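Local coordinates for CEP104 (Gallus gallus, PDB 5JO8), which is a centriolar protein whose TOG domain, an all-helical array, probably binds tubulin or microtubules, at residues 54-68 and 99-113. Sequence-based numbering, arbitrary orientation.
Sequences WSYREDALLAVYKKL and VSSVFQASLKLLKMI
Leu61 and Val102 each seat in the opposing helix, a reciprocal knobs-into-holes fit of the kind that joins successive, like-directed helices along the array of a TOG domain. The helices 54-68 and 100-113 run almost parallel, at 11° and 8.7 Å between axes, with helix 77-94 connecting them and lying against Leu61 and Leu109. Leu61 enters a hole of Val102, Ala105, Ser106 and Leu109, its CD1 lying 3.5 Å from Val102 O; Val102 in turn sits among Trp54, Arg57, Glu58 and Leu61. Arg57 NH2 lies against Val99 CG2, and its NE forms a salt bridge with Asp97, just before helix 100-113. Nearby, one water donates to both Glu58 OE2 and Ser101 O.

Lys108 illustrates how a long, charged side chain at the margin of such a seam can pack through its methylenes and still offer its ammonium to a ring. Its CB is directed at helix 54-68, and CG anti to the backbone N (chi1 177°) begins an extended run to CE; CD rests 4.0 Å from Leu62 CD2, CE lies over the centre of the Tyr65 ring, 3.6 Å from its centroid in a CH-pi contact, and a bend at chi4 holds NZ over the same face as a cation-pi partner. An alanine in place of Tyr65 would probably leave the Lys108 ammonium without its aromatic mate and open a gap beside Met112, whose CG packs obliquely to the ring, 3.6 Å from Tyr65 CE2.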
loop_
_atom_site.group_PDB
_atom_site.type_symbol
_atom_site.label_atom_id
_atom_site.label_comp_id
_atom_site.label_asym_id
_atom_site.label_seq_id
_atom_site.Cartn_x
_atom_site.Cartn_y
_atom_site.Cartn_z
ATOM N N TRP A 54 3.028 -20.544 13.832
ATOM C CA TRP A 54 2.723 -19.115 13.815
ATOM C C TRP A 54 3.300 -18.339 15.003
ATOM O O TRP A 54 3.640 -17.165 14.865
ATOM C CB TRP A 54 1.210 -18.866 13.688
ATOM C CG TRP A 54 0.405 -19.241 14.902
ATOM C CD1 TRP A 54 -0.338 -20.375 15.073
ATOM C CD2 TRP A 54 0.251 -18.476 16.102
ATOM N NE1 TRP A 54 -0.938 -20.364 16.307
ATOM C CE2 TRP A 54 -0.594 -19.208 16.959
ATOM C CE3 TRP A 54 0.743 -17.238 16.538
ATOM C CZ2 TRP A 54 -0.951 -18.751 18.222
ATOM C CZ3 TRP A 54 0.390 -16.788 17.796
ATOM C CH2 TRP A 54 -0.451 -17.541 18.623
ATOM N N SER A 55 3.408 -18.977 16.168
ATOM C CA SER A 55 3.942 -18.293 17.344
ATOM C C SER A 55 5.428 -17.996 17.181
ATOM O O SER A 55 5.921 -16.975 17.669
ATOM C CB SER A 55 3.696 -19.111 18.616
ATOM O OG SER A 55 4.292 -20.392 18.519
ATOM N N TYR A 56 6.148 -18.887 16.507
ATOM C CA TYR A 56 7.564 -18.655 16.244
ATOM C C TYR A 56 7.719 -17.488 15.274
ATOM O O TYR A 56 8.658 -16.706 15.390
ATOM C CB TYR A 56 8.225 -19.902 15.663
ATOM C CG TYR A 56 9.019 -20.704 16.669
ATOM C CD1 TYR A 56 9.960 -20.091 17.491
ATOM C CD2 TYR A 56 8.834 -22.070 16.796
ATOM C CE1 TYR A 56 10.693 -20.818 18.413
ATOM C CE2 TYR A 56 9.562 -22.809 17.727
ATOM C CZ TYR A 56 10.490 -22.178 18.527
ATOM O OH TYR A 56 11.219 -22.903 19.444
ATOM N N ARG A 57 6.804 -17.380 14.310
ATOM C CA ARG A 57 6.872 -16.287 13.338
ATOM C C ARG A 57 6.593 -14.958 14.026
ATOM O O ARG A 57 7.309 -13.983 13.812
ATOM C CB ARG A 57 5.901 -16.504 12.171
ATOM C CG ARG A 57 6.143 -17.790 11.406
ATOM C CD ARG A 57 5.487 -17.777 10.023
ATOM N NE ARG A 57 4.023 -17.661 10.045
ATOM C CZ ARG A 57 3.191 -18.676 10.262
ATOM N NH1 ARG A 57 3.663 -19.892 10.516
ATOM N NH2 ARG A 57 1.879 -18.466 10.238
ATOM N N GLU A 58 5.541 -14.907 14.837
ATOM C CA GLU A 58 5.232 -13.691 15.577
ATOM C C GLU A 58 6.375 -13.317 16.518
ATOM O O GLU A 58 6.791 -12.158 16.570
ATOM C CB GLU A 58 3.937 -13.841 16.378
ATOM C CG GLU A 58 3.610 -12.590 17.162
ATOM C CD GLU A 58 2.496 -12.782 18.158
ATOM O OE1 GLU A 58 2.242 -13.938 18.559
ATOM O OE2 GLU A 58 1.884 -11.767 18.548
ATOM N N ASP A 59 6.885 -14.301 17.256
ATOM C CA ASP A 59 8.003 -14.061 18.156
ATOM C C ASP A 59 9.205 -13.498 17.402
ATOM O O ASP A 59 9.860 -12.574 17.884
ATOM C CB ASP A 59 8.402 -15.339 18.894
ATOM C CG ASP A 59 7.451 -15.678 20.024
ATOM O OD1 ASP A 59 6.534 -14.874 20.295
ATOM O OD2 ASP A 59 7.626 -16.744 20.647
ATOM N N ALA A 60 9.488 -14.040 16.220
ATOM C CA ALA A 60 10.638 -13.563 15.454
ATOM C C ALA A 60 10.486 -12.096 15.060
ATOM O O ALA A 60 11.435 -11.312 15.179
ATOM C CB ALA A 60 10.885 -14.433 14.230
ATOM N N LEU A 61 9.302 -11.724 14.588
ATOM C CA LEU A 61 9.059 -10.340 14.197
ATOM C C LEU A 61 9.112 -9.373 15.386
ATOM O O LEU A 61 9.626 -8.255 15.272
ATOM C CB LEU A 61 7.713 -10.234 13.478
ATOM C CG LEU A 61 7.656 -11.077 12.198
ATOM C CD1 LEU A 61 6.207 -11.213 11.740
ATOM C CD2 LEU A 61 8.531 -10.506 11.080
ATOM N N LEU A 62 8.576 -9.801 16.526
ATOM C CA LEU A 62 8.662 -9.001 17.741
ATOM C C LEU A 62 10.102 -8.892 18.238
ATOM O O LEU A 62 10.485 -7.875 18.818
ATOM C CB LEU A 62 7.728 -9.562 18.817
ATOM C CG LEU A 62 6.254 -9.473 18.408
ATOM C CD1 LEU A 62 5.346 -10.056 19.484
ATOM C CD2 LEU A 62 5.869 -8.028 18.081
ATOM N N ALA A 63 10.900 -9.928 18.008
ATOM C CA ALA A 63 12.318 -9.872 18.379
ATOM C C ALA A 63 13.077 -8.891 17.497
ATOM O O ALA A 63 13.989 -8.206 17.965
ATOM C CB ALA A 63 12.967 -11.249 18.312
ATOM N N VAL A 64 12.706 -8.832 16.221
ATOM C CA VAL A 64 13.310 -7.881 15.300
ATOM C C VAL A 64 12.940 -6.475 15.733
ATOM O O VAL A 64 13.795 -5.585 15.744
ATOM C CB VAL A 64 12.895 -8.166 13.848
ATOM C CG1 VAL A 64 13.348 -7.035 12.916
ATOM C CG2 VAL A 64 13.457 -9.492 13.393
ATOM N N TYR A 65 11.679 -6.279 16.109
ATOM C CA TYR A 65 11.232 -4.994 16.618
ATOM C C TYR A 65 12.090 -4.583 17.815
ATOM O O TYR A 65 12.601 -3.468 17.872
ATOM C CB TYR A 65 9.753 -5.075 17.026
ATOM C CG TYR A 65 9.287 -3.894 17.847
ATOM C CD1 TYR A 65 9.452 -3.881 19.233
ATOM C CD2 TYR A 65 8.701 -2.786 17.247
ATOM C CE1 TYR A 65 9.057 -2.809 19.988
ATOM C CE2 TYR A 65 8.294 -1.696 18.011
ATOM C CZ TYR A 65 8.474 -1.728 19.382
ATOM O OH TYR A 65 8.091 -0.665 20.158
ATOM N N LYS A 66 12.246 -5.486 18.776
ATOM C CA LYS A 66 13.084 -5.194 19.934
ATOM C C LYS A 66 14.544 -4.886 19.564
ATOM O O LYS A 66 15.134 -3.925 20.079
ATOM C CB LYS A 66 13.036 -6.350 20.927
ATOM C CG LYS A 66 13.893 -6.119 22.161
ATOM C CD LYS A 66 13.612 -7.188 23.197
ATOM C CE LYS A 66 14.540 -7.066 24.390
ATOM N NZ LYS A 66 14.307 -5.811 25.145
ATOM N N LYS A 67 15.129 -5.690 18.681
ATOM C CA LYS A 67 16.535 -5.502 18.303
ATOM C C LYS A 67 16.743 -4.125 17.657
ATOM O O LYS A 67 17.686 -3.401 17.995
ATOM C CB LYS A 67 17.000 -6.622 17.367
ATOM C CG LYS A 67 18.475 -6.534 16.948
ATOM C CD LYS A 67 19.394 -6.826 18.115
ATOM C CE LYS A 67 20.858 -6.730 17.705
ATOM N NZ LYS A 67 21.195 -7.691 16.618
ATOM N N LEU A 68 15.872 -3.752 16.724
ATOM C CA LEU A 68 15.990 -2.436 16.101
ATOM C C LEU A 68 15.743 -1.284 17.074
ATOM O O LEU A 68 16.486 -0.302 17.046
ATOM C CB LEU A 68 15.066 -2.317 14.889
ATOM C CG LEU A 68 15.676 -2.784 13.563
ATOM C CD1 LEU A 68 15.840 -4.294 13.546
ATOM C CD2 LEU A 68 14.817 -2.328 12.379
ATOM N N VAL A 99 -2.046 -15.671 9.286
ATOM C CA VAL A 99 -2.340 -15.527 10.708
ATOM C C VAL A 99 -2.278 -14.072 11.162
ATOM O O VAL A 99 -1.252 -13.407 11.016
ATOM C CB VAL A 99 -1.440 -16.428 11.574
ATOM C CG1 VAL A 99 -1.702 -16.180 13.046
ATOM C CG2 VAL A 99 -1.653 -17.887 11.216
ATOM N N SER A 100 -3.374 -13.584 11.729
ATOM C CA SER A 100 -3.514 -12.174 12.065
ATOM C C SER A 100 -2.420 -11.664 13.012
ATOM O O SER A 100 -1.869 -10.582 12.799
ATOM C CB SER A 100 -4.916 -11.908 12.635
ATOM O OG SER A 100 -5.042 -10.590 13.152
ATOM N N SER A 101 -2.077 -12.441 14.034
ATOM C CA SER A 101 -1.072 -11.979 14.993
ATOM C C SER A 101 0.273 -11.775 14.301
ATOM O O SER A 101 1.010 -10.838 14.626
ATOM C CB SER A 101 -0.931 -12.937 16.181
ATOM O OG SER A 101 -0.392 -14.174 15.769
ATOM N N VAL A 102 0.583 -12.631 13.334
ATOM C CA VAL A 102 1.846 -12.497 12.592
ATOM C C VAL A 102 1.792 -11.272 11.685
ATOM O O VAL A 102 2.737 -10.478 11.629
ATOM C CB VAL A 102 2.176 -13.759 11.792
ATOM C CG1 VAL A 102 3.503 -13.593 11.063
ATOM C CG2 VAL A 102 2.220 -14.974 12.710
ATOM N N PHE A 103 0.689 -11.123 10.961
ATOM C CA PHE A 103 0.484 -9.972 10.090
ATOM C C PHE A 103 0.582 -8.670 10.901
ATOM O O PHE A 103 1.258 -7.718 10.488
ATOM C CB PHE A 103 -0.887 -10.094 9.398
ATOM C CG PHE A 103 -1.218 -8.955 8.477
ATOM C CD1 PHE A 103 -0.557 -8.800 7.268
ATOM C CD2 PHE A 103 -2.224 -8.057 8.805
ATOM C CE1 PHE A 103 -0.868 -7.752 6.416
ATOM C CE2 PHE A 103 -2.536 -7.006 7.953
ATOM C CZ PHE A 103 -1.869 -6.858 6.756
ATOM N N GLN A 104 -0.074 -8.632 12.057
ATOM C CA GLN A 104 -0.051 -7.444 12.899
ATOM C C GLN A 104 1.357 -7.131 13.409
ATOM O O GLN A 104 1.740 -5.965 13.502
ATOM C CB GLN A 104 -1.029 -7.584 14.071
ATOM C CG GLN A 104 -2.494 -7.505 13.653
ATOM C CD GLN A 104 -2.888 -6.136 13.130
ATOM O OE1 GLN A 104 -2.321 -5.118 13.527
ATOM N NE2 GLN A 104 -3.858 -6.107 12.231
ATOM N N ALA A 105 2.127 -8.159 13.747
ATOM C CA ALA A 105 3.492 -7.926 14.207
ATOM C C ALA A 105 4.286 -7.316 13.060
ATOM O O ALA A 105 5.128 -6.444 13.291
ATOM C CB ALA A 105 4.135 -9.210 14.705
ATOM N N SER A 106 4.008 -7.733 11.825
ATOM C CA SER A 106 4.737 -7.172 10.687
ATOM C C SER A 106 4.394 -5.697 10.493
ATOM O O SER A 106 5.269 -4.883 10.169
ATOM C CB SER A 106 4.506 -7.973 9.406
ATOM O OG SER A 106 3.295 -7.610 8.771
ATOM N N LEU A 107 3.131 -5.337 10.699
ATOM C CA LEU A 107 2.718 -3.943 10.584
ATOM C C LEU A 107 3.329 -3.095 11.691
ATOM O O LEU A 107 3.732 -1.957 11.444
ATOM C CB LEU A 107 1.197 -3.811 10.649
ATOM C CG LEU A 107 0.391 -4.529 9.574
ATOM C CD1 LEU A 107 -1.093 -4.196 9.740
ATOM C CD2 LEU A 107 0.863 -4.170 8.178
ATOM N N LYS A 108 3.374 -3.634 12.907
ATOM C CA LYS A 108 3.975 -2.941 14.037
ATOM C C LYS A 108 5.438 -2.643 13.720
ATOM O O LYS A 108 5.929 -1.544 13.960
ATOM C CB LYS A 108 3.883 -3.808 15.297
ATOM C CG LYS A 108 4.537 -3.227 16.531
ATOM C CD LYS A 108 4.532 -4.264 17.646
ATOM C CE LYS A 108 5.421 -3.869 18.815
ATOM N NZ LYS A 108 4.856 -2.757 19.638
ATOM N N LEU A 109 6.125 -3.634 13.174
ATOM C CA LEU A 109 7.534 -3.497 12.856
ATOM C C LEU A 109 7.724 -2.477 11.737
ATOM O O LEU A 109 8.580 -1.597 11.842
ATOM C CB LEU A 109 8.093 -4.857 12.442
ATOM C CG LEU A 109 9.531 -4.922 11.939
ATOM C CD1 LEU A 109 10.491 -4.240 12.919
ATOM C CD2 LEU A 109 9.898 -6.385 11.718
ATOM N N LEU A 110 6.920 -2.589 10.677
ATOM C CA LEU A 110 7.012 -1.662 9.552
ATOM C C LEU A 110 6.770 -0.218 9.973
ATOM O O LEU A 110 7.541 0.686 9.625
ATOM C CB LEU A 110 6.028 -2.059 8.459
ATOM C CG LEU A 110 5.961 -1.143 7.242
ATOM C CD1 LEU A 110 7.366 -1.050 6.636
ATOM C CD2 LEU A 110 4.987 -1.706 6.237
ATOM N N LYS A 111 5.714 0.006 10.752
ATOM C CA LYS A 111 5.412 1.351 11.216
ATOM C C LYS A 111 6.537 1.918 12.082
ATOM O O LYS A 111 6.898 3.095 11.964
ATOM C CB LYS A 111 4.075 1.370 11.976
ATOM C CG LYS A 111 3.688 2.755 12.447
ATOM C CD LYS A 111 2.312 2.800 13.107
ATOM C CE LYS A 111 2.068 4.199 13.633
ATOM N NZ LYS A 111 0.811 4.282 14.429
ATOM N N MET A 112 7.090 1.085 12.955
ATOM C CA MET A 112 8.208 1.494 13.794
ATOM C C MET A 112 9.433 1.876 12.952
ATOM O O MET A 112 10.120 2.858 13.251
ATOM C CB MET A 112 8.566 0.372 14.771
ATOM C CG MET A 112 9.757 0.675 15.684
ATOM S SD MET A 112 11.395 0.449 14.972
ATOM C CE MET A 112 11.467 -1.332 14.814
ATOM N N ILE A 113 9.732 1.098 11.919
ATOM C CA ILE A 113 10.927 1.383 11.120
ATOM C C ILE A 113 10.781 2.745 10.466
ATOM O O ILE A 113 11.700 3.572 10.501
ATOM C CB ILE A 113 11.173 0.286 10.081
ATOM C CG1 ILE A 113 11.623 -0.996 10.769
ATOM C CG2 ILE A 113 12.263 0.713 9.109
ATOM C CD1 ILE A 113 11.510 -2.220 9.909
HETATM O O HOH W 1 0.912 -9.580 16.974
#